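PDB 2Z0Q: Rho guanine nucleotide exchange factor 3 from Mus musculus, which acts as a guanine nucleotide exchange factor for the small GTPases RhoA and RhoB, represented here by its DH-PH fragment. Local coordinates for residues Asp288-Leu293 with Arg306-Phe310. Numbering follows the deposited sequence.
Sequences DGEVRL and RVKNF
Val291 turns CG2 anti to its backbone N and lodges CG1 between N and the carbonyl carbon (chi1 71°), a setting that lays both methyls over one face of the Phe310 ring. Val291 CG2 sits above the centre of the ring in a CH-pi contact, 3.8 Å from the Phe310 centroid. Val291 CG1 leans toward the CD1 side of the ring and also meets Val307, 3.7 Å from Val307 CB. Leu293 extends the apolar patch: its CD2 reaches Phe310 CZ at 4.0 Å, and CD1 lies against Val307 CG1. A leucine in place of Phe310 would probably leave the Val291 methyls without a flat face to rest on and open a gap beside Leu293 CD2.

Beyond this patch the contact turns polar. Gly289 N donates to Val307 O at 3.1 Å, and a water links that same oxygen to Val291 N. With CG swung beside its own N (chi1 -64°), Asp288 brings OD1 to Asn309 N, 3.0 Å away and nearly straight (163°), the amide coming from above the carboxylate plane. OD1 thus takes the Asn309 amide directly and can reach the next one, Phe310 N, through a second water.

Both segments belong to the PH domain, where they close the two ends of the connection between strands 282-285 and 310-315, which carries the short helix 303-306. Strand 322-327 lies behind the apolar patch, its Ser325 touching both Val291 and Phe310.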
ATOM      1  N   ASP A 288     -10.840 -24.074  10.353  1.00 17.00           N
ATOM      2  CA  ASP A 288      -9.503 -24.482  10.671  1.00 19.23           C
ATOM      3  C   ASP A 288      -9.492 -25.975  10.974  1.00 19.55           C
ATOM      4  O   ASP A 288     -10.358 -26.481  11.686  1.00 21.96           O
ATOM      5  CB  ASP A 288      -8.957 -23.699  11.875  1.00 21.68           C
ATOM      6  CG  ASP A 288      -8.817 -22.227  11.583  1.00 25.36           C
ATOM      7  OD1 ASP A 288      -8.805 -21.848  10.396  1.00 23.04           O
ATOM      8  OD2 ASP A 288      -8.699 -21.445  12.551  1.00 25.37           O
ATOM      9  N   GLY A 289      -8.519 -26.655  10.392  1.00 18.26           N
ATOM     10  CA  GLY A 289      -8.363 -28.078  10.540  1.00 20.42           C
ATOM     11  C   GLY A 289      -9.101 -28.839   9.444  1.00 19.54           C
ATOM     12  O   GLY A 289      -8.926 -30.044   9.338  1.00 20.53           O
ATOM     13  N   GLU A 290      -9.936 -28.162   8.657  1.00 19.00           N
ATOM     14  CA  GLU A 290     -10.690 -28.835   7.574  1.00 19.60           C
ATOM     15  C   GLU A 290      -9.805 -29.178   6.355  1.00 19.76           C
ATOM     16  O   GLU A 290     -10.024 -30.185   5.640  1.00 19.88           O
ATOM     17  CB  GLU A 290     -11.859 -27.958   7.143  1.00 21.64           C
ATOM     18  CG  GLU A 290     -12.907 -28.663   6.262  1.00 26.98           C
ATOM     19  CD  GLU A 290     -14.103 -27.781   5.894  1.00 28.69           C
ATOM     20  OE1 GLU A 290     -14.379 -26.786   6.622  1.00 24.24           O
ATOM     21  OE2 GLU A 290     -14.793 -28.112   4.869  1.00 27.30           O
ATOM     22  N   VAL A 291      -8.810 -28.336   6.100  1.00 18.45           N
ATOM     23  CA  VAL A 291      -7.912 -28.592   4.983  1.00 18.87           C
ATOM     24  C   VAL A 291      -7.164 -29.938   5.187  1.00 19.53           C
ATOM     25  O   VAL A 291      -6.976 -30.405   6.323  1.00 20.83           O
ATOM     26  CB  VAL A 291      -6.860 -27.452   4.842  1.00 19.10           C
ATOM     27  CG1 VAL A 291      -5.856 -27.508   5.981  1.00 18.76           C
ATOM     28  CG2 VAL A 291      -6.136 -27.586   3.499  1.00 18.69           C
ATOM     29  N   ARG A 292      -6.745 -30.569   4.087  1.00 19.48           N
ATOM     30  CA  ARG A 292      -5.945 -31.792   4.158  1.00 19.97           C
ATOM     31  C   ARG A 292      -4.652 -31.388   3.464  1.00 21.29           C
ATOM     32  O   ARG A 292      -4.684 -30.825   2.363  1.00 22.62           O
ATOM     33  CB  ARG A 292      -6.604 -32.938   3.385  1.00 21.23           C
ATOM     34  CG  ARG A 292      -7.991 -33.283   3.939  1.00 24.04           C
ATOM     35  CD  ARG A 292      -7.780 -33.731   5.339  1.00 24.10           C
ATOM     36  NE  ARG A 292      -8.955 -34.229   6.037  1.00 23.48           N
ATOM     37  CZ  ARG A 292      -9.499 -33.641   7.093  1.00 26.65           C
ATOM     38  NH1 ARG A 292      -8.989 -32.507   7.567  1.00 27.48           N
ATOM     39  NH2 ARG A 292     -10.514 -34.227   7.722  1.00 25.28           N
ATOM     40  N   LEU A 293      -3.524 -31.655   4.102  1.00 19.01           N
ATOM     41  CA  LEU A 293      -2.239 -31.283   3.545  1.00 20.48           C
ATOM     42  C   LEU A 293      -1.490 -32.429   2.917  1.00 22.89           C
ATOM     43  O   LEU A 293      -1.636 -33.570   3.329  1.00 24.24           O
ATOM     44  CB  LEU A 293      -1.347 -30.672   4.619  1.00 18.02           C
ATOM     45  CG  LEU A 293      -1.917 -29.504   5.405  1.00 18.10           C
ATOM     46  CD1 LEU A 293      -0.848 -29.057   6.397  1.00 17.41           C
ATOM     47  CD2 LEU A 293      -2.313 -28.362   4.462  1.00 19.94           C
ATOM     48  N   ARG A 306      -0.245 -24.746  10.534  1.00 26.78           N
ATOM     49  CA  ARG A 306      -0.277 -25.323   9.179  1.00 25.03           C
ATOM     50  C   ARG A 306      -1.668 -25.550   8.576  1.00 22.75           C
ATOM     51  O   ARG A 306      -1.793 -25.596   7.360  1.00 20.18           O
ATOM     52  CB  ARG A 306       0.460 -26.658   9.132  1.00 26.64           C
ATOM     53  CG  ARG A 306       1.960 -26.542   9.282  1.00 31.26           C
ATOM     54  CD  ARG A 306       2.608 -27.903   9.263  1.00 34.65           C
ATOM     55  NE  ARG A 306       4.011 -27.809   9.648  1.00 38.44           N
ATOM     56  CZ  ARG A 306       4.952 -27.222   8.910  1.00 40.70           C
ATOM     57  NH1 ARG A 306       4.630 -26.685   7.736  1.00 40.65           N
ATOM     58  NH2 ARG A 306       6.213 -27.151   9.350  1.00 40.90           N
ATOM     59  N   VAL A 307      -2.696 -25.716   9.414  1.00 21.40           N
ATOM     60  CA  VAL A 307      -4.040 -25.972   8.887  1.00 21.27           C
ATOM     61  C   VAL A 307      -5.058 -24.874   9.152  1.00 20.84           C
ATOM     62  O   VAL A 307      -6.256 -25.099   9.025  1.00 21.67           O
ATOM     63  CB  VAL A 307      -4.595 -27.305   9.417  1.00 19.86           C
ATOM     64  CG1 VAL A 307      -3.673 -28.423   9.002  1.00 19.36           C
ATOM     65  CG2 VAL A 307      -4.697 -27.265  10.965  1.00 22.05           C
ATOM     66  N   LYS A 308      -4.610 -23.671   9.511  1.00 21.93           N
ATOM     67  CA  LYS A 308      -5.595 -22.623   9.759  1.00 21.48           C
ATOM     68  C   LYS A 308      -5.623 -21.563   8.644  1.00 19.50           C
ATOM     69  O   LYS A 308      -4.718 -21.490   7.830  1.00 20.56           O
ATOM     70  CB  LYS A 308      -5.334 -21.948  11.114  1.00 26.04           C
ATOM     71  CG  LYS A 308      -4.188 -20.974  11.135  1.00 31.48           C
ATOM     72  CD  LYS A 308      -4.014 -20.359  12.544  1.00 36.59           C
ATOM     73  CE  LYS A 308      -3.947 -21.450  13.614  1.00 38.35           C
ATOM     74  NZ  LYS A 308      -3.351 -20.959  14.911  1.00 43.96           N
ATOM     75  N   ASN A 309      -6.691 -20.781   8.613  1.00 17.94           N
ATOM     76  CA  ASN A 309      -6.860 -19.680   7.669  1.00 18.45           C
ATOM     77  C   ASN A 309      -6.892 -20.087   6.187  1.00 17.74           C
ATOM     78  O   ASN A 309      -6.362 -19.388   5.358  1.00 16.01           O
ATOM     79  CB  ASN A 309      -5.764 -18.635   7.893  1.00 20.03           C
ATOM     80  CG  ASN A 309      -5.844 -18.024   9.296  1.00 24.16           C
ATOM     81  OD1 ASN A 309      -4.849 -17.616   9.883  1.00 28.00           O
ATOM     82  ND2 ASN A 309      -7.040 -17.990   9.828  1.00 23.30           N
ATOM     83  N   PHE A 310      -7.574 -21.186   5.874  1.00 16.83           N
ATOM     84  CA  PHE A 310      -7.689 -21.656   4.496  1.00 16.11           C
ATOM     85  C   PHE A 310      -9.056 -21.382   3.890  1.00 16.42           C
ATOM     86  O   PHE A 310     -10.052 -21.216   4.596  1.00 15.66           O
ATOM     87  CB  PHE A 310      -7.493 -23.188   4.426  1.00 17.24           C
ATOM     88  CG  PHE A 310      -6.078 -23.631   4.222  1.00 16.57           C
ATOM     89  CD1 PHE A 310      -5.231 -23.869   5.315  1.00 15.54           C
ATOM     90  CD2 PHE A 310      -5.600 -23.861   2.937  1.00 14.87           C
ATOM     91  CE1 PHE A 310      -3.928 -24.330   5.119  1.00 16.48           C
ATOM     92  CE2 PHE A 310      -4.323 -24.314   2.729  1.00 16.58           C
ATOM     93  CZ  PHE A 310      -3.466 -24.556   3.824  1.00 18.90           C
TER
HETATM   94  O   HOH W   1      -9.223 -22.674   7.717  1.00 18.43           O
HETATM   95  O   HOH W   2      -7.716 -18.901  12.404  1.00 24.33           O
HETATM   96  O   HOH W   3      -8.357 -25.713   7.263  1.00 21.13           O